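Local coordinates for protein D-alanyl-lipoteichoic acid synthetase (Streptococcus pneumoniae, PDB 3BMA) that probably takes part in the D-alanylation of lipoteichoic acid during cell wall biogenesis, as a membrane-associated DltD-family member of the SGNH hydrolase clan, at residues Tyr67-Arg72 against Phe220-Ile225; Asp227-Asp232 against Leu352-Trp357; Ser132-Gln137 against Asp161-Leu166. The protein carries 1 engineered substitution. One frame throughout, in Å; residues are numbered along the deposited sequence.

Interaction 1. Residues Tyr67-Arg72 against Phe220-Ile225; sequences YNRSYR and FSYQAI
Two carboxylates, those of Asp-361 and Asp-365, grip Arg-69 NH1 through salt bridges, which ties this end of the side chain to helix 355-369. With the chain extended from CG to NE, the other nitrogen, NH2, is carried against Phe-220, 3.4 Å from its CE1. The guanidinium touches by its edge, its plane turned 77° from that of the ring. The same phenyl group points its own edge at one face of Tyr-67, a T-shaped pair with centroids 5.1 Å apart. Phe-220 CB adds a CH-pi contact, lying over that face 4.0 Å from the centroid of the Tyr-67 ring. With CG anti to the backbone N (chi1 -180°), the Phe-220 ring touches both Tyr-67 and Arg-69. Beyond the ring, Tyr-67 OH meets Ile-225 CD1 tip to tip at 3.4 Å, while its polar need is met by a hydrogen bond with Pro-217 O. Ser-221 OG accepts from Ala-224 N at 3.1 Å, an N-cap at the start of helix 222-235, one residue after Phe-220. The contact thus joins a capped helix start to the helix-to-strand turn of a beta-alpha-beta unit, the element that builds the parallel sheet of SGNH-type alpha/beta folds.

Interaction 2. Residues Asp227-Asp232 against Leu352-Trp357; sequences DVVKAD and LGWLGW
The turn leading into helix 355-369, the last long helix of this SGNH-type alpha/beta fold, is where residues 352-357 meet one side of helix 222-235. In hydrolases of this clan the region just before the final helix carries the Asp-His pair of the active site, so the contact probably lies close to the equivalent part of DltD; a glycerol, probably from the crystallisation liquor, lies about 4 Å from the side chain of Leu-355, and such molecules often mark pockets. The turn is closed by Gly-356 N, which donates to Gly-353 O at 2.9 Å, and Trp-354 takes a positive phi of 54°, while its own N is held by Asp-56 OD1. That backbone shape presents Trp-354 and Leu-355 together to the helix. Val-229 is the central hydrophobic contact. Its CG1, anti to the backbone N, presses on the backbone of the turn, 3.6 Å from Trp-354 C, and also touches Trp-354 CB at 3.8 Å. Leu-355 adds to the packing: its CD1 reaches Val-229 CG1 at 3.8 Å, and its side chain crosses the bent chain of Lys-230 obliquely, CD2 lying 4.0 Å from Lys-230 CD. The indole, meanwhile, extends along the helix toward its C-terminal part, touching Ala-233 on the way, and Lys-347 makes a cation-pi interaction with it. Asp-232, with CG anti to the backbone N, swings its acid group to the pyrrole edge of the indole, carboxylate and ring planes standing 79° apart. The bond is bent: Trp-354 NE1 donates to Asp-232 OD2 over 3.2 Å with an N-H...O angle of 146°, the oxygen lying near the indole plane but being met from above the plane of its own carboxylate.

Interaction 3. Residues Ser132-Gln137 against Asp161-Leu166; sequences SFLKHQ and DLVQKL
Leu-166 sends its two methyl groups into the neighbouring helix end, where three side chains receive them. CD1 lies against Leu-134 CD2 at 3.8 Å, meets Phe-133 CE1 tip to tip at 3.9 Å, and rests 3.8 Å from Gln-137 CG. CD2 presses on the amide of Gln-137, 3.3 Å from OE1. The Leu-134 side chain crosses that of Leu-162 at about a right angle, CD2 lying 4.2 Å from Leu-162 CB, so this one methyl packs against two successive turns of the facing helix. Gln-137 is the first residue beyond helix 127-136; its CG takes the crowded position between N and the carbonyl carbon (chi1 58°), bringing the amide to Leu-166. A weak hydrogen bond from Gly-139 N helps to place OE1. Further out, Phe-88 meets the Phe-133 ring edge-to-face, and Ile-180 of helix 174-194 packs on both Leu-134 and Leu-162. Asp-161 OD1 accepts from Thr-174 N of the second subunit, tying the start of 161-166 to that copy. The axes of segments 132-136 and 161-166 cross at 47° and approach to 11.4 Å. The contact is helix-helix packing within the largely helical region between strands 101-105 and 291-296 of this alpha/beta fold.

In the fold
Interactions 1 and 2 form a neighbouring pair, with centres 14 Å apart, both built on helix 222-235: its start takes part in interaction 1 and its middle in interaction 2. Helix 355-369 is common to them, as a partner segment in one and as the source of the salt-bridging acids in the other. Interaction 3 lies on the opposite side of the chain's centre, with centres about 44 and 45 Å away. Along the chain, interaction 3 is nested inside the loop closed by interaction 1, and interaction 2 opens afterwards. The helical region between strands 101-105 and 291-296 thus supplies both a local helix pair and a link between early and late parts.

Interaction 1. Residues Tyr67-Arg72 against Phe220-Ile225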
loop_
_atom_site.group_PDB
_atom_site.type_symbol
_atom_site.label_atom_id
_atom_site.label_comp_id
_atom_site.label_asym_id
_atom_site.label_seq_id
_atom_site.Cartn_x
_atom_site.Cartn_y
_atom_site.Cartn_z
ATOM N N TYR C 67 39.241 27.003 -24.955
ATOM C CA TYR C 67 40.382 27.132 -24.054
ATOM C C TYR C 67 40.530 25.977 -23.057
ATOM O O TYR C 67 41.376 26.043 -22.158
ATOM C CB TYR C 67 40.362 28.505 -23.368
ATOM C CG TYR C 67 40.348 29.642 -24.371
ATOM C CD1 TYR C 67 41.456 29.892 -25.184
ATOM C CD2 TYR C 67 39.224 30.448 -24.530
ATOM C CE1 TYR C 67 41.446 30.921 -26.117
ATOM C CE2 TYR C 67 39.204 31.482 -25.460
ATOM C CZ TYR C 67 40.320 31.712 -26.250
ATOM O OH TYR C 67 40.306 32.734 -27.170
ATOM N N ASN C 68 39.721 24.929 -23.250
ATOM C CA ASN C 68 39.798 23.664 -22.500
ATOM C C ASN C 68 39.882 23.866 -20.984
ATOM O O ASN C 68 40.819 23.406 -20.320
ATOM C CB ASN C 68 40.951 22.787 -23.032
ATOM C CG ASN C 68 40.886 21.341 -22.534
ATOM O OD1 ASN C 68 39.835 20.857 -22.105
ATOM N ND2 ASN C 68 42.020 20.650 -22.588
ATOM N N ARG C 69 38.894 24.576 -20.449
ATOM C CA ARG C 69 38.891 24.961 -19.038
ATOM C C ARG C 69 38.635 23.777 -18.107
ATOM O O ARG C 69 38.251 22.696 -18.556
ATOM C CB ARG C 69 37.883 26.089 -18.798
ATOM C CG ARG C 69 38.247 27.371 -19.528
ATOM C CD ARG C 69 37.371 28.526 -19.118
ATOM N NE ARG C 69 37.946 29.799 -19.547
ATOM C CZ ARG C 69 37.369 30.984 -19.372
ATOM N NH1 ARG C 69 36.191 31.076 -18.775
ATOM N NH2 ARG C 69 37.975 32.082 -19.793
ATOM N N SER C 70 38.850 23.987 -16.810
ATOM C CA SER C 70 38.640 22.944 -15.800
ATOM C C SER C 70 37.155 22.680 -15.501
ATOM O O SER C 70 36.824 21.904 -14.599
ATOM C CB SER C 70 39.402 23.286 -14.512
ATOM O OG SER C 70 39.057 24.575 -14.031
ATOM N N TYR C 71 36.276 23.326 -16.263
ATOM C CA TYR C 71 34.832 23.176 -16.123
ATOM C C TYR C 71 34.114 23.435 -17.448
ATOM O O TYR C 71 34.672 24.061 -18.351
ATOM C CB TYR C 71 34.288 24.115 -15.034
ATOM C CG TYR C 71 34.405 25.592 -15.347
ATOM C CD1 TYR C 71 35.518 26.325 -14.936
ATOM C CD2 TYR C 71 33.393 26.263 -16.039
ATOM C CE1 TYR C 71 35.631 27.683 -15.222
ATOM C CE2 TYR C 71 33.501 27.616 -16.338
ATOM C CZ TYR C 71 34.619 28.321 -15.921
ATOM O OH TYR C 71 34.723 29.662 -16.208
ATOM N N ARG C 72 32.881 22.940 -17.547
ATOM C CA ARG C 72 31.955 23.307 -18.613
ATOM C C ARG C 72 30.659 23.802 -17.977
ATOM O O ARG C 72 30.215 23.238 -16.981
ATOM C CB ARG C 72 31.648 22.115 -19.518
ATOM C CG ARG C 72 32.826 21.571 -20.318
ATOM C CD ARG C 72 33.395 22.602 -21.290
ATOM N NE ARG C 72 34.498 22.061 -22.089
ATOM C CZ ARG C 72 35.763 21.966 -21.681
ATOM N NH1 ARG C 72 36.118 22.375 -20.468
ATOM N NH2 ARG C 72 36.680 21.462 -22.493
ATOM N N PHE C 220 44.680 32.479 -24.946
ATOM C CA PHE C 220 43.688 33.240 -24.192
ATOM C C PHE C 220 44.205 34.586 -23.698
ATOM O O PHE C 220 45.190 34.654 -22.957
ATOM C CB PHE C 220 43.139 32.421 -23.013
ATOM C CG PHE C 220 42.103 33.152 -22.195
ATOM C CD1 PHE C 220 40.793 33.260 -22.650
ATOM C CD2 PHE C 220 42.437 33.727 -20.971
ATOM C CE1 PHE C 220 39.836 33.936 -21.908
ATOM C CE2 PHE C 220 41.484 34.406 -20.221
ATOM C CZ PHE C 220 40.182 34.509 -20.692
ATOM N N SER C 221 43.524 35.646 -24.129
ATOM C CA SER C 221 43.667 36.979 -23.548
ATOM C C SER C 221 42.365 37.746 -23.765
ATOM O O SER C 221 41.774 37.681 -24.846
ATOM C CB SER C 221 44.865 37.732 -24.146
ATOM O OG SER C 221 44.463 38.811 -24.974
ATOM N N TYR C 222 41.926 38.462 -22.731
ATOM C CA TYR C 222 40.670 39.210 -22.768
ATOM C C TYR C 222 40.650 40.329 -23.806
ATOM O O TYR C 222 39.613 40.591 -24.405
ATOM C CB TYR C 222 40.338 39.784 -21.390
ATOM C CG TYR C 222 39.772 38.780 -20.413
ATOM C CD1 TYR C 222 40.551 38.281 -19.372
ATOM C CD2 TYR C 222 38.456 38.332 -20.527
ATOM C CE1 TYR C 222 40.038 37.363 -18.466
ATOM C CE2 TYR C 222 37.932 37.413 -19.628
ATOM C CZ TYR C 222 38.729 36.931 -18.601
ATOM O OH TYR C 222 38.219 36.020 -17.706
ATOM N N GLN C 223 41.794 40.978 -24.013
ATOM C CA GLN C 223 41.899 42.083 -24.969
ATOM C C GLN C 223 41.872 41.610 -26.429
ATOM O O GLN C 223 41.294 42.284 -27.286
ATOM C CB GLN C 223 43.151 42.930 -24.693
ATOM C CG GLN C 223 43.147 44.312 -25.350
ATOM C CD GLN C 223 41.977 45.180 -24.907
ATOM O OE1 GLN C 223 41.803 45.455 -23.719
ATOM N NE2 GLN C 223 41.171 45.621 -25.868
ATOM N N ALA C 224 42.491 40.460 -26.700
ATOM C CA ALA C 224 42.508 39.882 -28.048
ATOM C C ALA C 224 41.128 39.379 -28.456
ATOM O O ALA C 224 40.711 39.568 -29.601
ATOM C CB ALA C 224 43.539 38.766 -28.156
ATOM N N ILE C 225 40.427 38.749 -27.513
ATOM C CA ILE C 225 39.053 38.294 -27.732
ATOM C C ILE C 225 38.131 39.497 -27.940
ATOM O O ILE C 225 37.282 39.475 -28.836
ATOM C CB ILE C 225 38.551 37.380 -26.580
ATOM C CG1 ILE C 225 39.357 36.078 -26.556
ATOM C CG2 ILE C 225 37.052 37.059 -26.723
ATOM C CD1 ILE C 225 39.253 35.324 -25.255
#

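Interaction 2. Residues Asp227-Asp232 against Leu352-Trp357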
loop_
_atom_site.group_PDB
_atom_site.type_symbol
_atom_site.label_atom_id
_atom_site.label_comp_id
_atom_site.label_asym_id
_atom_site.label_seq_id
_atom_site.Cartn_x
_atom_site.Cartn_y
_atom_site.Cartn_z
ATOM N N ASP C 227 38.788 42.279 -29.321
ATOM C CA ASP C 227 38.960 42.726 -30.712
ATOM C C ASP C 227 38.050 41.981 -31.697
ATOM O O ASP C 227 37.468 42.594 -32.593
ATOM C CB ASP C 227 40.424 42.583 -31.156
ATOM C CG ASP C 227 41.384 43.433 -30.330
ATOM O OD1 ASP C 227 40.931 44.335 -29.587
ATOM O OD2 ASP C 227 42.606 43.193 -30.432
ATOM N N VAL C 228 37.934 40.666 -31.520
ATOM C CA VAL C 228 37.109 39.823 -32.391
ATOM C C VAL C 228 35.615 40.017 -32.094
ATOM O O VAL C 228 34.778 40.001 -33.001
ATOM C CB VAL C 228 37.487 38.320 -32.263
ATOM C CG1 VAL C 228 36.955 37.522 -33.449
ATOM C CG2 VAL C 228 38.995 38.149 -32.164
ATOM N N VAL C 229 35.296 40.215 -30.819
ATOM C CA VAL C 229 33.915 40.371 -30.369
ATOM C C VAL C 229 33.381 41.794 -30.651
ATOM O O VAL C 229 32.185 41.972 -30.908
ATOM C CB VAL C 229 33.768 39.935 -28.877
ATOM C CG1 VAL C 229 32.389 40.193 -28.355
ATOM C CG2 VAL C 229 34.072 38.450 -28.731
ATOM N N LYS C 230 34.279 42.783 -30.631
ATOM C CA LYS C 230 33.963 44.179 -30.985
ATOM C C LYS C 230 33.515 44.299 -32.439
ATOM O O LYS C 230 32.572 45.028 -32.740
ATOM C CB LYS C 230 35.191 45.075 -30.777
ATOM C CG LYS C 230 34.925 46.570 -30.653
ATOM C CD LYS C 230 34.961 47.009 -29.196
ATOM C CE LYS C 230 35.596 48.386 -29.033
ATOM N NZ LYS C 230 34.730 49.489 -29.527
ATOM N N ALA C 231 34.205 43.579 -33.326
ATOM C CA ALA C 231 33.949 43.624 -34.768
ATOM C C ALA C 231 32.653 42.918 -35.153
ATOM O O ALA C 231 31.993 43.307 -36.118
ATOM C CB ALA C 231 35.128 43.031 -35.535
ATOM N N ASP C 232 32.308 41.878 -34.397
ATOM C CA ASP C 232 31.055 41.148 -34.568
ATOM C C ASP C 232 29.873 42.014 -34.132
ATOM O O ASP C 232 28.830 42.033 -34.786
ATOM C CB ASP C 232 31.097 39.843 -33.758
ATOM C CG ASP C 232 29.847 38.986 -33.938
ATOM O OD1 ASP C 232 29.370 38.843 -35.085
ATOM O OD2 ASP C 232 29.352 38.441 -32.926
ATOM N N LEU C 352 22.706 40.224 -21.164
ATOM C CA LEU C 352 24.151 40.311 -21.377
ATOM C C LEU C 352 24.520 39.687 -22.708
ATOM O O LEU C 352 23.927 38.692 -23.127
ATOM C CB LEU C 352 24.908 39.576 -20.264
ATOM C CG LEU C 352 25.652 40.321 -19.151
ATOM C CD1 LEU C 352 24.769 41.307 -18.416
ATOM C CD2 LEU C 352 26.243 39.316 -18.170
ATOM N N GLY C 353 25.505 40.283 -23.365
ATOM C CA GLY C 353 26.030 39.755 -24.609
ATOM C C GLY C 353 27.319 40.448 -24.980
ATOM O O GLY C 353 27.660 41.492 -24.411
ATOM N N TRP C 354 28.024 39.847 -25.935
ATOM C CA TRP C 354 29.252 40.385 -26.523
ATOM C C TRP C 354 30.333 40.744 -25.498
ATOM O O TRP C 354 30.913 39.856 -24.875
ATOM C CB TRP C 354 28.947 41.559 -27.472
ATOM C CG TRP C 354 28.262 41.163 -28.761
ATOM C CD1 TRP C 354 28.687 40.231 -29.668
ATOM C CD2 TRP C 354 27.052 41.718 -29.298
ATOM N NE1 TRP C 354 27.811 40.161 -30.727
ATOM C CE2 TRP C 354 26.800 41.064 -30.527
ATOM C CE3 TRP C 354 26.154 42.706 -28.858
ATOM C CZ2 TRP C 354 25.687 41.358 -31.319
ATOM C CZ3 TRP C 354 25.047 42.999 -29.647
ATOM C CH2 TRP C 354 24.825 42.326 -30.867
ATOM N N LEU C 355 30.594 42.037 -25.324
ATOM C CA LEU C 355 31.601 42.512 -24.372
ATOM C C LEU C 355 31.148 42.341 -22.921
ATOM O O LEU C 355 31.976 42.249 -22.016
ATOM C CB LEU C 355 31.981 43.974 -24.659
ATOM C CG LEU C 355 33.231 44.304 -25.493
ATOM C CD1 LEU C 355 33.295 43.569 -26.829
ATOM C CD2 LEU C 355 33.332 45.811 -25.716
ATOM N N GLY C 356 29.833 42.279 -22.714
ATOM C CA GLY C 356 29.254 42.007 -21.396
ATOM C C GLY C 356 29.533 40.604 -20.890
ATOM O O GLY C 356 29.559 40.371 -19.683
ATOM N N TRP C 357 29.739 39.669 -21.817
ATOM C CA TRP C 357 30.163 38.314 -21.482
ATOM C C TRP C 357 31.601 38.266 -20.978
ATOM O O TRP C 357 31.964 37.384 -20.191
ATOM C CB TRP C 357 30.033 37.385 -22.687
ATOM C CG TRP C 357 28.648 36.829 -22.972
ATOM C CD1 TRP C 357 28.063 36.718 -24.199
ATOM C CD2 TRP C 357 27.699 36.289 -22.029
ATOM N NE1 TRP C 357 26.816 36.157 -24.085
ATOM C CE2 TRP C 357 26.565 35.885 -22.768
ATOM C CE3 TRP C 357 27.694 36.114 -20.637
ATOM C CZ2 TRP C 357 25.439 35.319 -22.163
ATOM C CZ3 TRP C 357 26.572 35.549 -20.038
ATOM C CH2 TRP C 357 25.463 35.159 -20.802
#

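Interaction 3. Residues Ser132-Gln137 against Asp161-Leu166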
loop_
_atom_site.group_PDB
_atom_site.type_symbol
_atom_site.label_atom_id
_atom_site.label_comp_id
_atom_site.label_asym_id
_atom_site.label_seq_id
_atom_site.Cartn_x
_atom_site.Cartn_y
_atom_site.Cartn_z
ATOM N N SER C 132 9.348 15.008 -6.473
ATOM C CA SER C 132 10.648 15.344 -5.869
ATOM C C SER C 132 10.510 16.397 -4.780
ATOM O O SER C 132 11.188 16.327 -3.750
ATOM C CB SER C 132 11.618 15.871 -6.924
ATOM O OG SER C 132 11.880 14.890 -7.904
ATOM N N PHE C 133 9.640 17.375 -5.026
ATOM C CA PHE C 133 9.315 18.398 -4.038
ATOM C C PHE C 133 8.681 17.783 -2.791
ATOM O O PHE C 133 9.103 18.082 -1.679
ATOM C CB PHE C 133 8.408 19.476 -4.648
ATOM C CG PHE C 133 7.770 20.391 -3.635
ATOM C CD1 PHE C 133 6.391 20.364 -3.429
ATOM C CD2 PHE C 133 8.541 21.284 -2.892
ATOM C CE1 PHE C 133 5.798 21.202 -2.497
ATOM C CE2 PHE C 133 7.952 22.128 -1.956
ATOM C CZ PHE C 133 6.580 22.086 -1.760
ATOM N N LEU C 134 7.691 16.914 -2.982
ATOM C CA LEU C 134 6.976 16.281 -1.863
ATOM C C LEU C 134 7.846 15.279 -1.100
ATOM O O LEU C 134 7.638 15.062 0.091
ATOM C CB LEU C 134 5.687 15.600 -2.345
ATOM C CG LEU C 134 4.574 16.432 -2.995
ATOM C CD1 LEU C 134 3.602 15.534 -3.743
ATOM C CD2 LEU C 134 3.830 17.276 -1.974
ATOM N N LYS C 135 8.814 14.672 -1.787
ATOM C CA LYS C 135 9.743 13.742 -1.149
ATOM C C LYS C 135 10.776 14.468 -0.289
ATOM O O LYS C 135 11.061 14.048 0.837
ATOM C CB LYS C 135 10.454 12.874 -2.193
ATOM C CG LYS C 135 11.207 11.690 -1.599
ATOM C CD LYS C 135 12.255 11.163 -2.566
ATOM C CE LYS C 135 13.203 10.195 -1.875
ATOM N NZ LYS C 135 14.226 9.646 -2.812
ATOM N N HIS C 136 11.329 15.558 -0.820
ATOM C CA HIS C 136 12.457 16.240 -0.182
ATOM C C HIS C 136 12.079 17.410 0.716
ATOM O O HIS C 136 12.959 18.034 1.307
ATOM C CB HIS C 136 13.473 16.694 -1.233
ATOM C CG HIS C 136 14.132 15.559 -1.947
ATOM N ND1 HIS C 136 13.817 15.214 -3.242
ATOM C CD2 HIS C 136 15.063 14.667 -1.534
ATOM C CE1 HIS C 136 14.534 14.165 -3.601
ATOM N NE2 HIS C 136 15.300 13.815 -2.584
ATOM N N GLN C 137 10.786 17.711 0.814
ATOM C CA GLN C 137 10.323 18.773 1.707
ATOM C C GLN C 137 10.568 18.385 3.161
ATOM O O GLN C 137 10.457 17.211 3.528
ATOM C CB GLN C 137 8.856 19.145 1.442
ATOM C CG GLN C 137 7.839 18.013 1.574
ATOM C CD GLN C 137 7.365 17.798 3.000
ATOM O OE1 GLN C 137 7.336 18.729 3.803
ATOM N NE2 GLN C 137 7.003 16.564 3.325
ATOM N N ASP C 161 -4.367 17.116 -2.452
ATOM C CA ASP C 161 -4.514 16.834 -1.019
ATOM C C ASP C 161 -3.193 16.970 -0.249
ATOM O O ASP C 161 -3.176 17.430 0.896
ATOM C CB ASP C 161 -5.121 15.436 -0.804
ATOM C CG ASP C 161 -4.244 14.313 -1.370
ATOM O OD1 ASP C 161 -3.728 13.503 -0.570
ATOM O OD2 ASP C 161 -4.056 14.244 -2.607
ATOM N N LEU C 162 -2.098 16.586 -0.901
ATOM C CA LEU C 162 -0.775 16.574 -0.291
ATOM C C LEU C 162 -0.159 17.969 -0.285
ATOM O O LEU C 162 0.498 18.356 0.682
ATOM C CB LEU C 162 0.136 15.578 -1.020
ATOM C CG LEU C 162 -0.291 14.106 -0.964
ATOM C CD1 LEU C 162 0.461 13.265 -1.983
ATOM C CD2 LEU C 162 -0.100 13.539 0.420
ATOM N N VAL C 163 -0.386 18.710 -1.366
ATOM C CA VAL C 163 0.082 20.090 -1.509
ATOM C C VAL C 163 -0.669 21.041 -0.558
ATOM O O VAL C 163 -0.048 21.902 0.076
ATOM C CB VAL C 163 -0.003 20.562 -2.992
ATOM C CG1 VAL C 163 0.520 21.975 -3.153
ATOM C CG2 VAL C 163 0.796 19.627 -3.897
ATOM N N GLN C 164 -1.989 20.864 -0.444
ATOM C CA GLN C 164 -2.822 21.642 0.491
ATOM C C GLN C 164 -2.429 21.459 1.957
ATOM O O GLN C 164 -2.479 22.418 2.731
ATOM C CB GLN C 164 -4.308 21.306 0.331
ATOM C CG GLN C 164 -5.016 22.021 -0.814
ATOM C CD GLN C 164 -6.457 21.553 -1.006
ATOM O OE1 GLN C 164 -6.817 20.423 -0.656
ATOM N NE2 GLN C 164 -7.286 22.424 -1.571
ATOM N N LYS C 165 -2.062 20.230 2.330
ATOM C CA LYS C 165 -1.576 19.916 3.683
ATOM C C LYS C 165 -0.287 20.663 4.003
ATOM O O LYS C 165 -0.131 21.199 5.099
ATOM C CB LYS C 165 -1.355 18.410 3.860
ATOM C CG LYS C 165 -2.607 17.631 4.219
ATOM C CD LYS C 165 -2.273 16.237 4.731
ATOM C CE LYS C 165 -3.531 15.496 5.168
ATOM N NZ LYS C 165 -3.237 14.178 5.806
ATOM N N LEU C 166 0.625 20.698 3.035
ATOM C CA LEU C 166 1.876 21.436 3.172
ATOM C C LEU C 166 1.653 22.945 3.247
ATOM O O LEU C 166 2.319 23.629 4.022
ATOM C CB LEU C 166 2.834 21.099 2.027
ATOM C CG LEU C 166 3.457 19.704 1.982
ATOM C CD1 LEU C 166 4.496 19.653 0.880
ATOM C CD2 LEU C 166 4.091 19.340 3.310
#